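Local structure of glutathione S-transferase (Xanthomonas axonopodis pv. citri, 6NV6) at residues 16-28 and 69-83. The protein probably catalyses the conjugation of glutathione to electrophilic substrates, as a theta class glutathione transferase that binds glutathione. Residues are numbered along the deposited sequence; the frame is centred on the assembly and turned at random.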
ATOM      1  N   ARG A  16      -2.954   1.950   6.033  1.00 28.56           N
ATOM      2  CA  ARG A  16      -3.626   0.866   5.325  1.00 28.07           C
ATOM      3  C   ARG A  16      -2.707  -0.334   5.164  1.00 26.14           C
ATOM      4  O   ARG A  16      -3.134  -1.481   5.336  1.00 26.30           O
ATOM      5  CB  ARG A  16      -4.096   1.341   3.954  1.00 32.68           C
ATOM      6  CG  ARG A  16      -5.337   2.205   3.966  1.00 31.57           C
ATOM      7  CD  ARG A  16      -5.636   2.714   2.556  1.00 28.80           C
ATOM      8  NE  ARG A  16      -6.852   3.516   2.515  1.00 38.55           N
ATOM      9  CZ  ARG A  16      -6.897   4.793   2.155  1.00 37.45           C
ATOM     10  NH1 ARG A  16      -5.788   5.417   1.776  1.00 33.03           N
ATOM     11  NH2 ARG A  16      -8.055   5.437   2.171  1.00 36.94           N
ATOM     12  N   LYS A  17      -1.440  -0.081   4.821  1.00 28.95           N
ATOM     13  CA  LYS A  17      -0.447  -1.146   4.711  1.00 30.24           C
ATOM     14  C   LYS A  17      -0.428  -2.011   5.957  1.00 29.80           C
ATOM     15  O   LYS A  17      -0.362  -3.245   5.874  1.00 27.32           O
ATOM     16  CB  LYS A  17       0.944  -0.553   4.519  1.00 27.82           C
ATOM     17  CG  LYS A  17       1.225   0.088   3.194  1.00 29.34           C
ATOM     18  CD  LYS A  17       2.702   0.389   3.155  1.00 30.40           C
ATOM     19  CE  LYS A  17       3.028   1.604   2.340  1.00 30.03           C
ATOM     20  NZ  LYS A  17       4.368   2.071   2.757  1.00 29.96           N
ATOM     21  N   ALA A  18      -0.472  -1.375   7.124  1.00 29.37           N
ATOM     22  CA  ALA A  18      -0.364  -2.119   8.366  1.00 29.79           C
ATOM     23  C   ALA A  18      -1.671  -2.822   8.709  1.00 28.96           C
ATOM     24  O   ALA A  18      -1.653  -3.987   9.121  1.00 24.77           O
ATOM     25  CB  ALA A  18       0.060  -1.175   9.491  1.00 31.63           C
ATOM     26  N   LEU A  19      -2.810  -2.134   8.534  1.00 29.42           N
ATOM     27  CA  LEU A  19      -4.106  -2.748   8.824  1.00 30.10           C
ATOM     28  C   LEU A  19      -4.337  -3.952   7.934  1.00 29.90           C
ATOM     29  O   LEU A  19      -4.759  -5.016   8.406  1.00 28.70           O
ATOM     30  CB  LEU A  19      -5.235  -1.736   8.636  1.00 27.40           C
ATOM     31  CG  LEU A  19      -5.032  -0.531   9.546  1.00 33.76           C
ATOM     32  CD1 LEU A  19      -5.966   0.615   9.213  1.00 31.08           C
ATOM     33  CD2 LEU A  19      -5.150  -0.955  11.002  1.00 29.46           C
ATOM     34  N   TRP A  20      -4.027  -3.811   6.649  1.00 28.47           N
ATOM     35  CA  TRP A  20      -4.186  -4.926   5.728  1.00 36.59           C
ATOM     36  C   TRP A  20      -3.319  -6.115   6.149  1.00 33.31           C
ATOM     37  O   TRP A  20      -3.778  -7.264   6.140  1.00 28.81           O
ATOM     38  CB  TRP A  20      -3.843  -4.449   4.316  1.00 31.81           C
ATOM     39  CG  TRP A  20      -3.946  -5.492   3.261  1.00 31.46           C
ATOM     40  CD1 TRP A  20      -4.576  -6.698   3.348  1.00 24.16           C
ATOM     41  CD2 TRP A  20      -3.393  -5.418   1.946  1.00 30.76           C
ATOM     42  NE1 TRP A  20      -4.445  -7.377   2.172  1.00 27.23           N
ATOM     43  CE2 TRP A  20      -3.732  -6.609   1.287  1.00 31.70           C
ATOM     44  CE3 TRP A  20      -2.650  -4.454   1.258  1.00 30.89           C
ATOM     45  CZ2 TRP A  20      -3.346  -6.868  -0.041  1.00 35.12           C
ATOM     46  CZ3 TRP A  20      -2.276  -4.705  -0.059  1.00 28.42           C
ATOM     47  CH2 TRP A  20      -2.617  -5.901  -0.691  1.00 26.39           C
ATOM     48  N   CYS A  21      -2.064  -5.857   6.522  1.00 29.82           N
ATOM     49  CA  CYS A  21      -1.184  -6.934   6.964  1.00 33.23           C
ATOM     50  C   CYS A  21      -1.696  -7.594   8.242  1.00 30.58           C
ATOM     51  O   CYS A  21      -1.757  -8.829   8.339  1.00 27.53           O
ATOM     52  CB  CYS A  21       0.229  -6.396   7.160  1.00 27.81           C
ATOM     53  SG  CYS A  21       1.419  -7.714   7.279  1.00 40.54           S
ATOM     54  N   ALA A  22      -2.052  -6.782   9.238  1.00 27.32           N
ATOM     55  CA  ALA A  22      -2.707  -7.322  10.420  1.00 29.81           C
ATOM     56  C   ALA A  22      -3.862  -8.233  10.023  1.00 32.50           C
ATOM     57  O   ALA A  22      -3.924  -9.399  10.437  1.00 34.90           O
ATOM     58  CB  ALA A  22      -3.198  -6.181  11.304  1.00 27.45           C
ATOM     59  N   GLU A  23      -4.764  -7.720   9.180  1.00 30.59           N
ATOM     60  CA  GLU A  23      -5.936  -8.484   8.768  1.00 30.97           C
ATOM     61  C   GLU A  23      -5.545  -9.783   8.067  1.00 30.39           C
ATOM     62  O   GLU A  23      -6.110 -10.842   8.356  1.00 36.46           O
ATOM     63  CB  GLU A  23      -6.825  -7.624   7.875  1.00 33.12           C
ATOM     64  CG  GLU A  23      -7.525  -6.504   8.621  1.00 36.32           C
ATOM     65  CD  GLU A  23      -8.780  -6.974   9.344  1.00 49.96           C
ATOM     66  OE1 GLU A  23      -9.448  -7.904   8.832  1.00 48.94           O
ATOM     67  OE2 GLU A  23      -9.091  -6.420  10.429  1.00 48.78           O
ATOM     68  N   GLU A  24      -4.572  -9.728   7.148  1.00 31.21           N
ATOM     69  CA  GLU A  24      -4.111 -10.949   6.481  1.00 35.14           C
ATOM     70  C   GLU A  24      -3.656 -12.010   7.477  1.00 32.39           C
ATOM     71  O   GLU A  24      -3.748 -13.210   7.200  1.00 35.82           O
ATOM     72  CB  GLU A  24      -2.959 -10.643   5.513  1.00 28.15           C
ATOM     73  CG  GLU A  24      -3.326  -9.868   4.248  1.00 32.07           C
ATOM     74  CD  GLU A  24      -4.151 -10.670   3.240  1.00 33.13           C
ATOM     75  OE1 GLU A  24      -4.316 -11.895   3.417  1.00 32.61           O
ATOM     76  OE2 GLU A  24      -4.637 -10.064   2.260  1.00 30.25           O
ATOM     77  N   ALA A  25      -3.148 -11.591   8.630  1.00 38.82           N
ATOM     78  CA  ALA A  25      -2.603 -12.503   9.624  1.00 39.24           C
ATOM     79  C   ALA A  25      -3.653 -13.037  10.583  1.00 40.32           C
ATOM     80  O   ALA A  25      -3.400 -14.036  11.261  1.00 42.07           O
ATOM     81  CB  ALA A  25      -1.504 -11.804  10.435  1.00 39.85           C
ATOM     82  N   GLY A  26      -4.806 -12.384  10.677  1.00 40.03           N
ATOM     83  CA  GLY A  26      -5.876 -12.842  11.529  1.00 41.86           C
ATOM     84  C   GLY A  26      -5.697 -12.560  13.001  1.00 45.41           C
ATOM     85  O   GLY A  26      -6.532 -13.009  13.799  1.00 54.11           O
ATOM     86  N   VAL A  27      -4.665 -11.813  13.388  1.00 42.31           N
ATOM     87  CA  VAL A  27      -4.349 -11.657  14.802  1.00 48.84           C
ATOM     88  C   VAL A  27      -5.320 -10.682  15.463  1.00 56.05           C
ATOM     89  O   VAL A  27      -5.945  -9.823  14.824  1.00 43.22           O
ATOM     90  CB  VAL A  27      -2.893 -11.201  15.003  1.00 43.95           C
ATOM     91  CG1 VAL A  27      -1.926 -12.283  14.556  1.00 49.80           C
ATOM     92  CG2 VAL A  27      -2.640  -9.898  14.265  1.00 42.45           C
ATOM     93  N   ALA A  28      -5.443 -10.825  16.780  1.00 49.72           N
ATOM     94  CA  ALA A  28      -6.105  -9.805  17.572  1.00 54.59           C
ATOM     95  C   ALA A  28      -5.291  -8.525  17.506  1.00 52.96           C
ATOM     96  O   ALA A  28      -4.092  -8.526  17.810  1.00 52.87           O
ATOM     97  CB  ALA A  28      -6.250 -10.279  19.016  1.00 52.43           C
ATOM     98  N   ASN A  69       6.716  -0.275   6.034  1.00 30.38           N
ATOM     99  CA  ASN A  69       7.170  -1.516   5.419  1.00 36.48           C
ATOM    100  C   ASN A  69       7.883  -2.417   6.421  1.00 32.35           C
ATOM    101  O   ASN A  69       7.800  -3.644   6.305  1.00 34.93           O
ATOM    102  CB  ASN A  69       8.066  -1.212   4.214  1.00 37.37           C
ATOM    103  CG  ASN A  69       7.334  -0.481   3.100  1.00 25.41           C
ATOM    104  OD1 ASN A  69       6.102  -0.419   3.078  1.00 28.43           O
ATOM    105  ND2 ASN A  69       8.092   0.088   2.177  1.00 19.45           N
ATOM    106  N   ALA A  70       8.577  -1.838   7.405  1.00 32.05           N
ATOM    107  CA  ALA A  70       9.093  -2.642   8.505  1.00 34.01           C
ATOM    108  C   ALA A  70       7.954  -3.282   9.294  1.00 33.76           C
ATOM    109  O   ALA A  70       8.031  -4.461   9.667  1.00 33.72           O
ATOM    110  CB  ALA A  70       9.975  -1.786   9.414  1.00 28.02           C
ATOM    111  N   ILE A  71       6.897  -2.513   9.571  1.00 25.53           N
ATOM    112  CA  ILE A  71       5.726  -3.062  10.244  1.00 31.26           C
ATOM    113  C   ILE A  71       5.170  -4.237   9.452  1.00 35.21           C
ATOM    114  O   ILE A  71       4.784  -5.266  10.022  1.00 37.06           O
ATOM    115  CB  ILE A  71       4.662  -1.967  10.455  1.00 32.13           C
ATOM    116  CG1 ILE A  71       5.179  -0.897  11.421  1.00 34.28           C
ATOM    117  CG2 ILE A  71       3.370  -2.560  10.996  1.00 27.50           C
ATOM    118  CD1 ILE A  71       4.370   0.373  11.412  1.00 34.33           C
ATOM    119  N   VAL A  72       5.137  -4.114   8.126  1.00 29.52           N
ATOM    120  CA  VAL A  72       4.581  -5.191   7.311  1.00 31.21           C
ATOM    121  C   VAL A  72       5.466  -6.420   7.414  1.00 28.96           C
ATOM    122  O   VAL A  72       5.010  -7.512   7.776  1.00 29.60           O
ATOM    123  CB  VAL A  72       4.419  -4.740   5.845  1.00 35.23           C
ATOM    124  CG1 VAL A  72       4.148  -5.940   4.925  1.00 25.51           C
ATOM    125  CG2 VAL A  72       3.313  -3.682   5.714  1.00 26.71           C
ATOM    126  N   ARG A  73       6.755  -6.247   7.107  1.00 36.25           N
ATOM    127  CA  ARG A  73       7.676  -7.375   7.115  1.00 34.97           C
ATOM    128  C   ARG A  73       7.657  -8.074   8.461  1.00 30.56           C
ATOM    129  O   ARG A  73       7.683  -9.308   8.535  1.00 30.77           O
ATOM    130  CB  ARG A  73       9.088  -6.913   6.752  1.00 30.76           C
ATOM    131  CG  ARG A  73       9.271  -6.700   5.253  1.00 38.56           C
ATOM    132  CD  ARG A  73      10.741  -6.507   4.894  1.00 43.02           C
ATOM    133  NE  ARG A  73      11.210  -5.209   5.371  1.00 45.56           N
ATOM    134  CZ  ARG A  73      11.191  -4.099   4.636  1.00 45.03           C
ATOM    135  NH1 ARG A  73      10.744  -4.133   3.386  1.00 40.09           N
ATOM    136  NH2 ARG A  73      11.622  -2.950   5.149  1.00 44.23           N
ATOM    137  N   TYR A  74       7.562  -7.295   9.537  1.00 27.70           N
ATOM    138  CA  TYR A  74       7.474  -7.886  10.861  1.00 29.87           C
ATOM    139  C   TYR A  74       6.198  -8.713  11.012  1.00 36.82           C
ATOM    140  O   TYR A  74       6.252  -9.911  11.321  1.00 36.12           O
ATOM    141  CB  TYR A  74       7.539  -6.799  11.925  1.00 28.87           C
ATOM    142  CG  TYR A  74       7.179  -7.356  13.266  1.00 33.82           C
ATOM    143  CD1 TYR A  74       7.999  -8.295  13.878  1.00 39.46           C
ATOM    144  CD2 TYR A  74       5.997  -6.995  13.898  1.00 31.58           C
ATOM    145  CE1 TYR A  74       7.667  -8.833  15.101  1.00 43.90           C
ATOM    146  CE2 TYR A  74       5.657  -7.521  15.118  1.00 32.79           C
ATOM    147  CZ  TYR A  74       6.492  -8.438  15.717  1.00 41.44           C
ATOM    148  OH  TYR A  74       6.158  -8.971  16.935  1.00 43.91           O
ATOM    149  N   LEU A  75       5.035  -8.086  10.788  1.00 28.29           N
ATOM    150  CA  LEU A  75       3.765  -8.769  11.011  1.00 31.66           C
ATOM    151  C   LEU A  75       3.672 -10.065  10.215  1.00 37.01           C
ATOM    152  O   LEU A  75       3.146 -11.068  10.713  1.00 41.67           O
ATOM    153  CB  LEU A  75       2.598  -7.841  10.670  1.00 28.70           C
ATOM    154  CG  LEU A  75       2.244  -6.914  11.838  1.00 30.53           C
ATOM    155  CD1 LEU A  75       1.307  -5.793  11.401  1.00 26.75           C
ATOM    156  CD2 LEU A  75       1.656  -7.709  13.000  1.00 26.28           C
ATOM    157  N   ALA A  76       4.190 -10.082   8.985  1.00 33.53           N
ATOM    158  CA  ALA A  76       4.079 -11.310   8.203  1.00 46.96           C
ATOM    159  C   ALA A  76       5.054 -12.372   8.705  1.00 37.09           C
ATOM    160  O   ALA A  76       4.666 -13.522   8.934  1.00 41.49           O
ATOM    161  CB  ALA A  76       4.283 -11.026   6.712  1.00 37.24           C
ATOM    162  N   ALA A  77       6.322 -12.005   8.896  1.00 35.88           N
ATOM    163  CA  ALA A  77       7.278 -12.969   9.430  1.00 37.02           C
ATOM    164  C   ALA A  77       6.839 -13.501  10.795  1.00 40.83           C
ATOM    165  O   ALA A  77       6.959 -14.701  11.070  1.00 41.73           O
ATOM    166  CB  ALA A  77       8.665 -12.335   9.522  1.00 32.20           C
ATOM    167  N   GLN A  78       6.316 -12.628  11.662  1.00 35.69           N
ATOM    168  CA  GLN A  78       5.944 -13.049  13.011  1.00 35.98           C
ATOM    169  C   GLN A  78       4.598 -13.765  13.053  1.00 42.60           C
ATOM    170  O   GLN A  78       4.406 -14.659  13.884  1.00 41.32           O
ATOM    171  CB  GLN A  78       5.912 -11.841  13.953  1.00 35.61           C
ATOM    172  CG  GLN A  78       5.771 -12.172  15.435  1.00 36.52           C
ATOM    173  CD  GLN A  78       6.950 -12.966  15.982  1.00 41.83           C
ATOM    174  OE1 GLN A  78       8.109 -12.653  15.718  1.00 45.55           O
ATOM    175  NE2 GLN A  78       6.653 -14.007  16.745  1.00 46.91           N
ATOM    176  N   TYR A  79       3.656 -13.400  12.183  1.00 43.50           N
ATOM    177  CA  TYR A  79       2.285 -13.864  12.337  1.00 39.14           C
ATOM    178  C   TYR A  79       1.673 -14.494  11.103  1.00 40.02           C
ATOM    179  O   TYR A  79       0.685 -15.224  11.248  1.00 57.60           O
ATOM    180  CB  TYR A  79       1.366 -12.716  12.795  1.00 37.06           C
ATOM    181  CG  TYR A  79       1.727 -12.184  14.152  1.00 34.71           C
ATOM    182  CD1 TYR A  79       1.521 -12.944  15.290  1.00 39.96           C
ATOM    183  CD2 TYR A  79       2.298 -10.933  14.297  1.00 37.00           C
ATOM    184  CE1 TYR A  79       1.866 -12.466  16.542  1.00 41.57           C
ATOM    185  CE2 TYR A  79       2.650 -10.445  15.540  1.00 41.48           C
ATOM    186  CZ  TYR A  79       2.433 -11.216  16.664  1.00 41.41           C
ATOM    187  OH  TYR A  79       2.783 -10.728  17.905  1.00 40.86           O
ATOM    188  N   ALA A  80       2.180 -14.234   9.906  1.00 42.72           N
ATOM    189  CA  ALA A  80       1.578 -14.755   8.682  1.00 43.94           C
ATOM    190  C   ALA A  80       2.683 -15.286   7.785  1.00 46.53           C
ATOM    191  O   ALA A  80       3.066 -14.641   6.801  1.00 51.87           O
ATOM    192  CB  ALA A  80       0.756 -13.678   7.978  1.00 44.15           C
ATOM    193  N   PRO A  81       3.226 -16.465   8.095  1.00 54.21           N
ATOM    194  CA  PRO A  81       4.364 -16.969   7.311  1.00 52.29           C
ATOM    195  C   PRO A  81       3.992 -17.322   5.888  1.00 47.73           C
ATOM    196  O   PRO A  81       4.892 -17.497   5.056  1.00 47.54           O
ATOM    197  CB  PRO A  81       4.812 -18.214   8.092  1.00 54.07           C
ATOM    198  CG  PRO A  81       3.960 -18.217   9.380  1.00 54.08           C
ATOM    199  CD  PRO A  81       2.720 -17.475   9.041  1.00 49.92           C
ATOM    200  N   ALA A  82       2.695 -17.447   5.591  1.00 46.78           N
ATOM    201  CA  ALA A  82       2.261 -17.572   4.205  1.00 43.52           C
ATOM    202  C   ALA A  82       2.645 -16.345   3.393  1.00 52.81           C
ATOM    203  O   ALA A  82       2.759 -16.427   2.161  1.00 55.85           O
ATOM    204  CB  ALA A  82       0.748 -17.793   4.147  1.00 42.96           C
ATOM    205  N   LEU A  83       2.849 -15.205   4.062  1.00 43.92           N
ATOM    206  CA  LEU A  83       3.125 -13.938   3.403  1.00 40.23           C
ATOM    207  C   LEU A  83       4.601 -13.592   3.338  1.00 42.75           C
ATOM    208  O   LEU A  83       4.961 -12.617   2.665  1.00 41.51           O
ATOM    209  CB  LEU A  83       2.389 -12.808   4.115  1.00 39.61           C
ATOM    210  CG  LEU A  83       0.889 -12.832   3.866  1.00 47.85           C
ATOM    211  CD1 LEU A  83       0.299 -11.458   4.090  1.00 43.20           C
ATOM    212  CD2 LEU A  83       0.592 -13.351   2.457  1.00 38.88           C
TER
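Cys21 packs against Val72, Leu75 and Ala76 where helices 13-25 and 68-79 run side by side. The axes of 16-25 and 69-79 are nearly parallel, at 5°, and approach to 8.9 Å. With SG anti to the backbone N (chi1 -165°), Cys21 sets its sulfur 3.6 Å from Leu75 CB, with Val72 CG1 also near. Ala18 CB meets Ile71 CG2 at 3.9 Å, and Leu75 CD1 lies along the Ala18-Ala22 turn.

The chains come close at Ala25 and Ala80, whose CA atoms lie 4.8 Å apart. Ala25 CB touches both Ala80 CB and Tyr79 CB. Beyond the helix, Val27 CG1 approaches the Tyr79 ring obliquely, 3.6 Å from CD1. Glu24 CB meets Leu83 CD1, the two side chains crossing at about a right angle.

One hydrogen bond joins the segments. Lys17 NZ donates to Asn69 OD1 at 3.1 Å, from 38° out of the amide plane. Its stronger hydrogen-bond partner is Asn14 OD1. Glu24 OE2 accepts from Trp20 NE1 and forms a salt bridge with Arg195.

Ala22 touches Ile6 and Tyr79 touches Ile4, both on strand 4-7. The largely apolar seam thus packs two parallel helices together against the sheet of the thioredoxin-like N-terminal domain, with the polar link at the Lys17 end.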